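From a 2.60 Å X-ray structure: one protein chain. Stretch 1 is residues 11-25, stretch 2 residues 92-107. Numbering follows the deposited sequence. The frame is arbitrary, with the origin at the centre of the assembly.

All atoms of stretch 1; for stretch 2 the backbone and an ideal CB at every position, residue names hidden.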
ATOM      1  N   ALA A  11     -11.240 -15.754  17.071  1.00 38.45           N
ATOM      2  CA  ALA A  11     -10.921 -15.639  15.636  1.00 36.12           C
ATOM      3  C   ALA A  11     -10.273 -14.272  15.309  1.00 33.97           C
ATOM      4  O   ALA A  11     -10.751 -13.479  14.468  1.00 34.29           O
ATOM      5  CB  ALA A  11     -12.177 -15.831  14.829  1.00 36.52           C
ATOM      6  N   THR A  12      -9.154 -13.999  15.966  1.00 30.86           N
ATOM      7  CA  THR A  12      -8.395 -12.786  15.684  1.00 28.12           C
ATOM      8  C   THR A  12      -7.748 -12.879  14.316  1.00 26.21           C
ATOM      9  O   THR A  12      -7.264 -11.850  13.800  1.00 25.60           O
ATOM     10  CB  THR A  12      -7.251 -12.599  16.674  1.00 27.82           C
ATOM     11  OG1 THR A  12      -6.442 -13.783  16.667  1.00 28.50           O
ATOM     12  CG2 THR A  12      -7.736 -12.409  18.103  1.00 25.92           C
ATOM     13  N   VAL A  13      -7.701 -14.093  13.754  1.00 23.70           N
ATOM     14  CA  VAL A  13      -7.059 -14.315  12.463  1.00 22.43           C
ATOM     15  C   VAL A  13      -7.775 -13.615  11.316  1.00 20.84           C
ATOM     16  O   VAL A  13      -7.117 -13.099  10.401  1.00 21.61           O
ATOM     17  CB  VAL A  13      -6.829 -15.818  12.140  1.00 22.72           C
ATOM     18  CG1 VAL A  13      -8.160 -16.575  11.808  1.00 22.77           C
ATOM     19  CG2 VAL A  13      -5.829 -15.946  11.016  1.00 22.04           C
ATOM     20  N   TYR A  14      -9.087 -13.520  11.372  1.00 18.52           N
ATOM     21  CA  TYR A  14      -9.762 -12.722  10.379  1.00 17.92           C
ATOM     22  C   TYR A  14      -9.478 -11.220  10.509  1.00 17.52           C
ATOM     23  O   TYR A  14      -9.236 -10.573   9.513  1.00 17.31           O
ATOM     24  CB  TYR A  14     -11.235 -13.005  10.382  1.00 17.82           C
ATOM     25  CG  TYR A  14     -11.503 -14.415  10.035  1.00 17.30           C
ATOM     26  CD1 TYR A  14     -11.623 -14.790   8.738  1.00 18.41           C
ATOM     27  CD2 TYR A  14     -11.627 -15.389  11.022  1.00 18.27           C
ATOM     28  CE1 TYR A  14     -11.843 -16.120   8.408  1.00 21.13           C
ATOM     29  CE2 TYR A  14     -11.864 -16.715  10.700  1.00 17.09           C
ATOM     30  CZ  TYR A  14     -11.959 -17.063   9.395  1.00 17.53           C
ATOM     31  OH  TYR A  14     -12.184 -18.343   9.027  1.00 18.42           O
ATOM     32  N   ALA A  15      -9.521 -10.662  11.719  1.00 17.29           N
ATOM     33  CA  ALA A  15      -9.206  -9.233  11.917  1.00 17.13           C
ATOM     34  C   ALA A  15      -7.808  -8.896  11.427  1.00 17.46           C
ATOM     35  O   ALA A  15      -7.609  -7.904  10.770  1.00 17.44           O
ATOM     36  CB  ALA A  15      -9.315  -8.840  13.392  1.00 16.44           C
ATOM     37  N   ASP A  16      -6.857  -9.748  11.774  1.00 17.94           N
ATOM     38  CA  ASP A  16      -5.454  -9.551  11.510  1.00 18.18           C
ATOM     39  C   ASP A  16      -5.088  -9.633  10.051  1.00 18.02           C
ATOM     40  O   ASP A  16      -4.241  -8.871   9.581  1.00 18.45           O
ATOM     41  CB  ASP A  16      -4.664 -10.631  12.263  1.00 18.55           C
ATOM     42  CG  ASP A  16      -4.655 -10.410  13.762  1.00 20.06           C
ATOM     43  OD1 ASP A  16      -5.079  -9.327  14.193  1.00 23.73           O
ATOM     44  OD2 ASP A  16      -4.262 -11.255  14.601  1.00 22.60           O
ATOM     45  N   SER A  17      -5.662 -10.594   9.342  1.00 18.24           N
ATOM     46  CA  SER A  17      -5.420 -10.725   7.897  1.00 18.36           C
ATOM     47  C   SER A  17      -6.009  -9.542   7.161  1.00 18.89           C
ATOM     48  O   SER A  17      -5.330  -8.902   6.353  1.00 18.65           O
ATOM     49  CB  SER A  17      -5.977 -12.012   7.344  1.00 17.74           C
ATOM     50  OG  SER A  17      -7.294 -12.247   7.806  1.00 21.87           O
ATOM     51  N   THR A  18      -7.246  -9.179   7.481  1.00 19.88           N
ATOM     52  CA  THR A  18      -7.808  -7.952   6.906  1.00 20.80           C
ATOM     53  C   THR A  18      -6.927  -6.743   7.169  1.00 20.71           C
ATOM     54  O   THR A  18      -6.622  -5.990   6.259  1.00 21.65           O
ATOM     55  CB  THR A  18      -9.184  -7.663   7.444  1.00 21.06           C
ATOM     56  OG1 THR A  18     -10.032  -8.790   7.218  1.00 21.40           O
ATOM     57  CG2 THR A  18      -9.808  -6.539   6.648  1.00 21.35           C
ATOM     58  N   ALA A  19      -6.529  -6.559   8.415  1.00 20.65           N
ATOM     59  CA  ALA A  19      -5.582  -5.489   8.784  1.00 21.19           C
ATOM     60  C   ALA A  19      -4.288  -5.529   7.943  1.00 21.58           C
ATOM     61  O   ALA A  19      -3.797  -4.479   7.503  1.00 21.91           O
ATOM     62  CB  ALA A  19      -5.222  -5.609  10.255  1.00 20.44           C
ATOM     63  N   ALA A  20      -3.733  -6.735   7.756  1.00 21.57           N
ATOM     64  CA  ALA A  20      -2.518  -6.915   6.955  1.00 21.51           C
ATOM     65  C   ALA A  20      -2.711  -6.494   5.508  1.00 21.03           C
ATOM     66  O   ALA A  20      -1.808  -5.949   4.909  1.00 20.67           O
ATOM     67  CB  ALA A  20      -2.043  -8.358   7.010  1.00 21.67           C
ATOM     68  N   HIS A  21      -3.902  -6.736   4.967  1.00 21.48           N
ATOM     69  CA  HIS A  21      -4.231  -6.339   3.600  1.00 21.52           C
ATOM     70  C   HIS A  21      -4.346  -4.807   3.448  1.00 21.97           C
ATOM     71  O   HIS A  21      -3.723  -4.217   2.554  1.00 22.29           O
ATOM     72  CB  HIS A  21      -5.529  -6.988   3.124  1.00 21.15           C
ATOM     73  CG  HIS A  21      -5.992  -6.473   1.804  1.00 20.60           C
ATOM     74  ND1 HIS A  21      -5.309  -6.712   0.637  1.00 21.87           N
ATOM     75  CD2 HIS A  21      -7.022  -5.668   1.473  1.00 23.66           C
ATOM     76  CE1 HIS A  21      -5.927  -6.116  -0.365  1.00 23.24           C
ATOM     77  NE2 HIS A  21      -6.971  -5.474   0.115  1.00 21.81           N
ATOM     78  N   ALA A  22      -5.153  -4.179   4.303  1.00 21.54           N
ATOM     79  CA  ALA A  22      -5.248  -2.705   4.349  1.00 21.45           C
ATOM     80  C   ALA A  22      -3.900  -1.991   4.429  1.00 21.18           C
ATOM     81  O   ALA A  22      -3.705  -0.900   3.872  1.00 20.47           O
ATOM     82  CB  ALA A  22      -6.120  -2.251   5.537  1.00 21.03           C
ATOM     83  N   ASP A  23      -2.994  -2.593   5.185  1.00 21.47           N
ATOM     84  CA  ASP A  23      -1.694  -2.003   5.478  1.00 20.72           C
ATOM     85  C   ASP A  23      -0.864  -2.093   4.210  1.00 21.08           C
ATOM     86  O   ASP A  23      -0.232  -1.128   3.808  1.00 22.10           O
ATOM     87  CB  ASP A  23      -1.070  -2.782   6.604  1.00 20.29           C
ATOM     88  CG  ASP A  23       0.217  -2.197   7.074  1.00 19.20           C
ATOM     89  OD1 ASP A  23       0.182  -1.161   7.748  1.00 19.96           O
ATOM     90  OD2 ASP A  23       1.307  -2.739   6.877  1.00 17.25           O
ATOM     91  N   MET A  24      -0.915  -3.243   3.549  1.00 21.20           N
ATOM     92  CA  MET A  24      -0.258  -3.406   2.263  1.00 21.28           C
ATOM     93  C   MET A  24      -0.801  -2.480   1.226  1.00 20.13           C
ATOM     94  O   MET A  24      -0.034  -1.945   0.441  1.00 20.42           O
ATOM     95  CB  MET A  24      -0.348  -4.846   1.758  1.00 22.12           C
ATOM     96  CG  MET A  24       0.930  -5.639   2.057  1.00 26.25           C
ATOM     97  SD  MET A  24       0.715  -7.394   2.013  1.00 33.76           S
ATOM     98  CE  MET A  24       1.728  -7.853   3.365  1.00 37.88           C
ATOM     99  N   GLN A  25      -2.116  -2.317   1.213  1.00 20.29           N
ATOM    100  CA  GLN A  25      -2.829  -1.431   0.302  1.00 20.33           C
ATOM    101  C   GLN A  25      -2.400   0.021   0.430  1.00 21.05           C
ATOM    102  O   GLN A  25      -2.394   0.732  -0.554  1.00 23.09           O
ATOM    103  CB  GLN A  25      -4.330  -1.503   0.530  1.00 20.00           C
ATOM    104  CG  GLN A  25      -5.145  -0.984  -0.616  1.00 20.01           C
ATOM    105  CD  GLN A  25      -5.354  -2.009  -1.732  1.00 21.64           C
ATOM    106  OE1 GLN A  25      -4.506  -2.873  -1.952  1.00 24.08           O
ATOM    107  NE2 GLN A  25      -6.470  -1.876  -2.480  1.00 24.86           N
ATOM    108  N   UNK A  92      -1.117 -10.863  -4.031  1.00 21.19           N
ATOM    109  CA  UNK A  92      -1.245 -12.059  -3.268  1.00 21.99           C
ATOM    110  C   UNK A  92      -0.417 -11.824  -2.030  1.00 20.76           C
ATOM    111  O   UNK A  92       0.733 -11.455  -2.120  1.00 19.82           O
ATOM    112  CB  UNK A  92      -0.807 -13.301  -4.048  1.00 21.99           C
ATOM    113  N   UNK A  93      -1.016 -12.033  -0.875  1.00 19.97           N
ATOM    114  CA  UNK A  93      -0.328 -11.789   0.372  1.00 19.69           C
ATOM    115  C   UNK A  93      -0.669 -12.914   1.340  1.00 19.15           C
ATOM    116  O   UNK A  93      -1.623 -13.644   1.106  1.00 19.59           O
ATOM    117  CB  UNK A  93      -0.703 -10.424   0.952  1.00 19.69           C
ATOM    118  N   UNK A  94       0.132 -13.103   2.385  1.00 18.35           N
ATOM    119  CA  UNK A  94      -0.237 -14.056   3.436  1.00 18.10           C
ATOM    120  C   UNK A  94      -0.102 -13.464   4.824  1.00 18.62           C
ATOM    121  O   UNK A  94       0.474 -12.414   4.999  1.00 19.38           O
ATOM    122  CB  UNK A  94       0.625 -15.316   3.333  1.00 18.10           C
ATOM    123  N   UNK A  95      -0.687 -14.142   5.793  1.00 18.92           N
ATOM    124  CA  UNK A  95      -0.610 -13.740   7.175  1.00 19.10           C
ATOM    125  C   UNK A  95      -0.616 -15.024   8.085  1.00 20.14           C
ATOM    126  O   UNK A  95      -1.457 -15.898   7.971  1.00 17.75           O
ATOM    127  CB  UNK A  95      -1.771 -12.803   7.513  1.00 19.10           C
ATOM    128  N   UNK A  96       0.342 -15.088   8.998  1.00 21.96           N
ATOM    129  CA  UNK A  96       0.532 -16.237   9.882  1.00 23.41           C
ATOM    130  C   UNK A  96       0.395 -15.834  11.325  1.00 24.05           C
ATOM    131  O   UNK A  96       0.687 -14.717  11.667  1.00 24.21           O
ATOM    132  CB  UNK A  96       1.899 -16.883   9.649  1.00 23.41           C
ATOM    133  N   UNK A  97       0.023 -16.788  12.160  1.00 25.26           N
ATOM    134  CA  UNK A  97      -0.217 -16.589  13.587  1.00 26.09           C
ATOM    135  C   UNK A  97      -0.011 -17.936  14.259  1.00 27.39           C
ATOM    136  O   UNK A  97       0.110 -18.956  13.568  1.00 28.35           O
ATOM    137  CB  UNK A  97      -1.615 -16.032  13.860  1.00 26.09           C
ATOM    138  N   UNK A  98      -0.019 -17.974  15.589  1.00 28.13           N
ATOM    139  CA  UNK A  98      -0.165 -19.247  16.249  1.00 29.04           C
ATOM    140  C   UNK A  98      -1.519 -19.778  15.751  1.00 29.30           C
ATOM    141  O   UNK A  98      -2.530 -19.036  15.708  1.00 29.59           O
ATOM    142  CB  UNK A  98      -0.093 -19.126  17.773  1.00 29.04           C
ATOM    143  N   UNK A  99      -1.523 -21.035  15.307  1.00 28.81           N
ATOM    144  CA  UNK A  99      -2.772 -21.763  15.136  1.00 28.68           C
ATOM    145  C   UNK A  99      -3.487 -21.598  13.801  1.00 27.96           C
ATOM    146  O   UNK A  99      -4.527 -22.242  13.588  1.00 27.86           O
ATOM    147  CB  UNK A  99      -3.734 -21.341  16.249  1.00 28.68           C
ATOM    148  N   UNK A 100      -2.968 -20.748  12.915  1.00 27.15           N
ATOM    149  CA  UNK A 100      -3.776 -20.245  11.801  1.00 26.18           C
ATOM    150  C   UNK A 100      -2.983 -19.424  10.813  1.00 25.93           C
ATOM    151  O   UNK A 100      -2.125 -18.628  11.190  1.00 26.64           O
ATOM    152  CB  UNK A 100      -4.936 -19.402  12.335  1.00 26.18           C
ATOM    153  N   UNK A 101      -3.317 -19.566   9.542  1.00 24.94           N
ATOM    154  CA  UNK A 101      -2.809 -18.655   8.565  1.00 24.35           C
ATOM    155  C   UNK A 101      -3.825 -18.351   7.475  1.00 23.38           C
ATOM    156  O   UNK A 101      -4.885 -18.932   7.459  1.00 23.73           O
ATOM    157  CB  UNK A 101      -1.526 -19.220   7.951  1.00 24.35           C
ATOM    158  N   UNK A 102      -3.483 -17.417   6.595  1.00 22.15           N
ATOM    159  CA  UNK A 102      -4.440 -16.736   5.755  1.00 21.34           C
ATOM    160  C   UNK A 102      -3.793 -16.338   4.467  1.00 21.09           C
ATOM    161  O   UNK A 102      -2.714 -15.819   4.484  1.00 21.18           O
ATOM    162  CB  UNK A 102      -5.025 -15.512   6.463  1.00 21.34           C
ATOM    163  N   UNK A 103      -4.443 -16.544   3.346  1.00 21.34           N
ATOM    164  CA  UNK A 103      -3.957 -15.944   2.120  1.00 22.61           C
ATOM    165  C   UNK A 103      -5.026 -15.021   1.524  1.00 22.77           C
ATOM    166  O   UNK A 103      -6.191 -15.402   1.367  1.00 23.06           O
ATOM    167  CB  UNK A 103      -3.557 -17.028   1.117  1.00 22.61           C
ATOM    168  N   UNK A 104      -4.587 -13.798   1.205  1.00 22.87           N
ATOM    169  CA  UNK A 104      -5.365 -12.748   0.591  1.00 21.84           C
ATOM    170  C   UNK A 104      -5.021 -12.604  -0.886  1.00 21.46           C
ATOM    171  O   UNK A 104      -3.857 -12.347  -1.260  1.00 21.39           O
ATOM    172  CB  UNK A 104      -5.139 -11.424   1.324  1.00 21.84           C
ATOM    173  N   UNK A 105      -6.046 -12.677  -1.722  1.00 20.11           N
ATOM    174  CA  UNK A 105      -5.944 -12.270  -3.100  1.00 19.39           C
ATOM    175  C   UNK A 105      -6.613 -10.970  -3.305  1.00 18.72           C
ATOM    176  O   UNK A 105      -7.678 -10.721  -2.759  1.00 18.17           O
ATOM    177  CB  UNK A 105      -6.538 -13.324  -4.037  1.00 19.39           C
ATOM    178  N   UNK A 106      -6.035 -10.122  -4.131  1.00 18.51           N
ATOM    179  CA  UNK A 106      -6.663  -8.820  -4.293  1.00 18.93           C
ATOM    180  C   UNK A 106      -6.546  -8.243  -5.664  1.00 18.88           C
ATOM    181  O   UNK A 106      -5.601  -8.501  -6.426  1.00 18.22           O
ATOM    182  CB  UNK A 106      -6.066  -7.828  -3.292  1.00 18.93           C
ATOM    183  N   UNK A 107      -7.582  -7.513  -6.018  1.00 19.95           N
ATOM    184  CA  UNK A 107      -7.596  -6.814  -7.293  1.00 20.90           C
ATOM    185  C   UNK A 107      -8.025  -5.413  -7.048  1.00 20.22           C
ATOM    186  O   UNK A 107      -9.086  -5.181  -6.529  1.00 19.58           O
ATOM    187  CB  UNK A 107      -8.512  -7.495  -8.312  1.00 20.90           C
TER

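The second stretch is a hairpin, strands 92-97 and 100-107 joined by a turn, lying against helix 12-25. Extended backbone angles make CA-to-CB alternate toward the helix and away from it.

Position 92 points away, so a long polar chain suits it; it is Arg92, whose NH1 forms a salt bridge with OD1 of 105, 3.4 Å away, whose hydrogen bond is weak. At 93 the ideal CB lies 3.5 Å from Met24 SD, leaving room for something small. Ser93 fits: its CB packs on that sulfur, and a water bridges its OG (3.0 Å) and ND1 of His21 (2.8 Å). Position 94 turns away and suits a beta-branched residue; it is Thr94.

Position 95 faces the helix, its ideal CB 4.2 Å from Ser17 CA and 4.5 Å from Ala20 CB. With small residues at 17 and 20, a broad, flat side chain could lie against the helix. Trp95 does so: Asp16 O and Ser17 N lie over one face of its ring, Val13 CG2 sits at the edge, 4.2 Å from CD1, and Ala20 CB is 4.1 Å from CE3. Position 96 points away and takes a small polar residue, Ser96.

At 97 CB points toward the helix but stays 5.1 Å from Val13 CG2, so a longer chain is needed to reach it. The nearby Asp16 carboxylate would favour a donor or a base, yet the residue is Glu97. Its OE2 accepts a 2.8 Å hydrogen bond from Trp95 NE1 and lies just 2.5 Å from Asp16 OD2, a separation that suggests a proton held by one of the acids.

Positions 98 and 99 lie in a type II turn, out of the helix's reach. The positive phi of 99 would favour glycine or asparagine; the residues are Asn98 and Ser99.

At 100 the ideal CB is already 3.8 Å from Val13 CG2, so a methyl suffices, and Ala100 supplies it. Positions 101 and 103 point away from the helix, where polar or charged side chains meet no obstacle from it; they are Asn101 and Lys103. At 102 the ideal CB is 3.7 Å from Ser17 CB, again favouring a small residue; Ala102 packs there.

At 104 the ideal CB is 4.8 Å from His21 ND1, leaving more room, enough for a modest branched residue; Thr104 places CG2 3.7 Å from that nitrogen. Position 105 points away: Asp105, partner of 92. At 106 the ideal CB is a tight 3.4 Å from His21 CE1, favouring a small side chain, Ser106. Position 107 points away; beta-branched Ile107 suits a strand.

Stretch 2 92-107: RSTWSENSANAKTDSI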
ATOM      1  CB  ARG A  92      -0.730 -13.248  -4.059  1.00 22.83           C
ATOM      2  CG  ARG A  92      -0.281 -14.387  -3.184  1.00 26.82           C
ATOM      3  CD  ARG A  92      -1.240 -15.530  -3.110  1.00 31.40           C
ATOM      4  NE  ARG A  92      -0.849 -16.547  -4.086  1.00 35.51           N
ATOM      5  CZ  ARG A  92      -1.691 -17.442  -4.589  1.00 38.96           C
ATOM      6  NH1 ARG A  92      -2.980 -17.464  -4.194  1.00 39.23           N
ATOM      7  NH2 ARG A  92      -1.235 -18.322  -5.484  1.00 39.84           N
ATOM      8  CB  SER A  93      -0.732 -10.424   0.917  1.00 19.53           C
ATOM      9  OG  SER A  93      -1.865 -10.567   1.743  1.00 19.69           O
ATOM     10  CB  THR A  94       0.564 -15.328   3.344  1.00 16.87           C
ATOM     11  OG1 THR A  94       1.951 -15.024   3.473  1.00 16.47           O
ATOM     12  CG2 THR A  94       0.403 -15.937   1.981  1.00 15.03           C
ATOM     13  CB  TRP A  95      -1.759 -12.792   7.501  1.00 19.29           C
ATOM     14  CG  TRP A  95      -1.934 -12.651   8.982  1.00 20.24           C
ATOM     15  CD1 TRP A  95      -2.747 -13.396   9.772  1.00 21.13           C
ATOM     16  CD2 TRP A  95      -1.201 -11.784   9.860  1.00 19.45           C
ATOM     17  NE1 TRP A  95      -2.598 -13.020  11.080  1.00 21.16           N
ATOM     18  CE2 TRP A  95      -1.661 -12.027  11.165  1.00 19.45           C
ATOM     19  CE3 TRP A  95      -0.208 -10.812   9.669  1.00 19.71           C
ATOM     20  CZ2 TRP A  95      -1.161 -11.356  12.283  1.00 19.02           C
ATOM     21  CZ3 TRP A  95       0.292 -10.130  10.789  1.00 21.34           C
ATOM     22  CH2 TRP A  95      -0.182 -10.417  12.077  1.00 19.96           C
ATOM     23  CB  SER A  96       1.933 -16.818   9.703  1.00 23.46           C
ATOM     24  OG  SER A  96       1.853 -17.914   8.852  1.00 24.46           O
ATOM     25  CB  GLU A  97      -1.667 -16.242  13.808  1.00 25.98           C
ATOM     26  CG  GLU A  97      -1.985 -14.783  13.784  1.00 26.07           C
ATOM     27  CD  GLU A  97      -3.481 -14.534  13.923  1.00 25.95           C
ATOM     28  OE1 GLU A  97      -4.182 -15.388  14.487  1.00 24.12           O
ATOM     29  OE2 GLU A  97      -3.959 -13.476  13.465  1.00 27.58           O
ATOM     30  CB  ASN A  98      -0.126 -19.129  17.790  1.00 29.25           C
ATOM     31  CG  ASN A  98      -0.384 -20.493  18.503  1.00 31.96           C
ATOM     32  OD1 ASN A  98       0.403 -21.459  18.347  1.00 34.49           O
ATOM     33  ND2 ASN A  98      -1.496 -20.578  19.275  1.00 32.97           N
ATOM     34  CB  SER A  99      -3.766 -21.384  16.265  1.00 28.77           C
ATOM     35  OG  SER A  99      -3.600 -22.239  17.377  1.00 29.96           O
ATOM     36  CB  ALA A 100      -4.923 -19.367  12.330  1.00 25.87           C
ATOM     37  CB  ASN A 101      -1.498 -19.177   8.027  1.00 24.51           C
ATOM     38  CG  ASN A 101      -1.648 -20.457   7.344  1.00 25.62           C
ATOM     39  OD1 ASN A 101      -0.874 -21.374   7.587  1.00 29.74           O
ATOM     40  ND2 ASN A 101      -2.641 -20.554   6.469  1.00 23.65           N
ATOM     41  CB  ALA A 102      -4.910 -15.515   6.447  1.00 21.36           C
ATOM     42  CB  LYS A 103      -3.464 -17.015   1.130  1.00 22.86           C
ATOM     43  CG  LYS A 103      -4.520 -17.561   0.152  1.00 25.78           C
ATOM     44  CD  LYS A 103      -3.984 -18.687  -0.810  1.00 29.52           C
ATOM     45  CE  LYS A 103      -4.890 -18.919  -2.104  1.00 30.18           C
ATOM     46  NZ  LYS A 103      -6.284 -19.405  -1.869  1.00 29.02           N
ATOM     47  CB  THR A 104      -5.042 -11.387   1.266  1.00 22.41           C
ATOM     48  OG1 THR A 104      -5.216 -11.447   2.699  1.00 23.49           O
ATOM     49  CG2 THR A 104      -6.027 -10.309   0.822  1.00 23.04           C
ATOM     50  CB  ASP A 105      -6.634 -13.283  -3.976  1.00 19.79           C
ATOM     51  CG  ASP A 105      -5.906 -14.519  -4.017  1.00 21.11           C
ATOM     52  OD1 ASP A 105      -4.688 -14.545  -3.700  1.00 26.91           O
ATOM     53  OD2 ASP A 105      -6.460 -15.532  -4.356  1.00 24.79           O
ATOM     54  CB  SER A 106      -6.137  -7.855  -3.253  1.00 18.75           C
ATOM     55  OG  SER A 106      -4.715  -7.762  -3.331  1.00 20.98           O
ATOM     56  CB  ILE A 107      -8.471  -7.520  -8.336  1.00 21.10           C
ATOM     57  CG1 ILE A 107      -7.824  -8.883  -8.646  1.00 22.75           C
ATOM     58  CG2 ILE A 107      -8.550  -6.665  -9.609  1.00 21.02           C
ATOM     59  CD1 ILE A 107      -8.611  -9.817  -9.609  1.00 23.62           C
TER
HETATM   60  O   HOH W   1      -2.839  -8.026   0.461  1.00 27.93           O
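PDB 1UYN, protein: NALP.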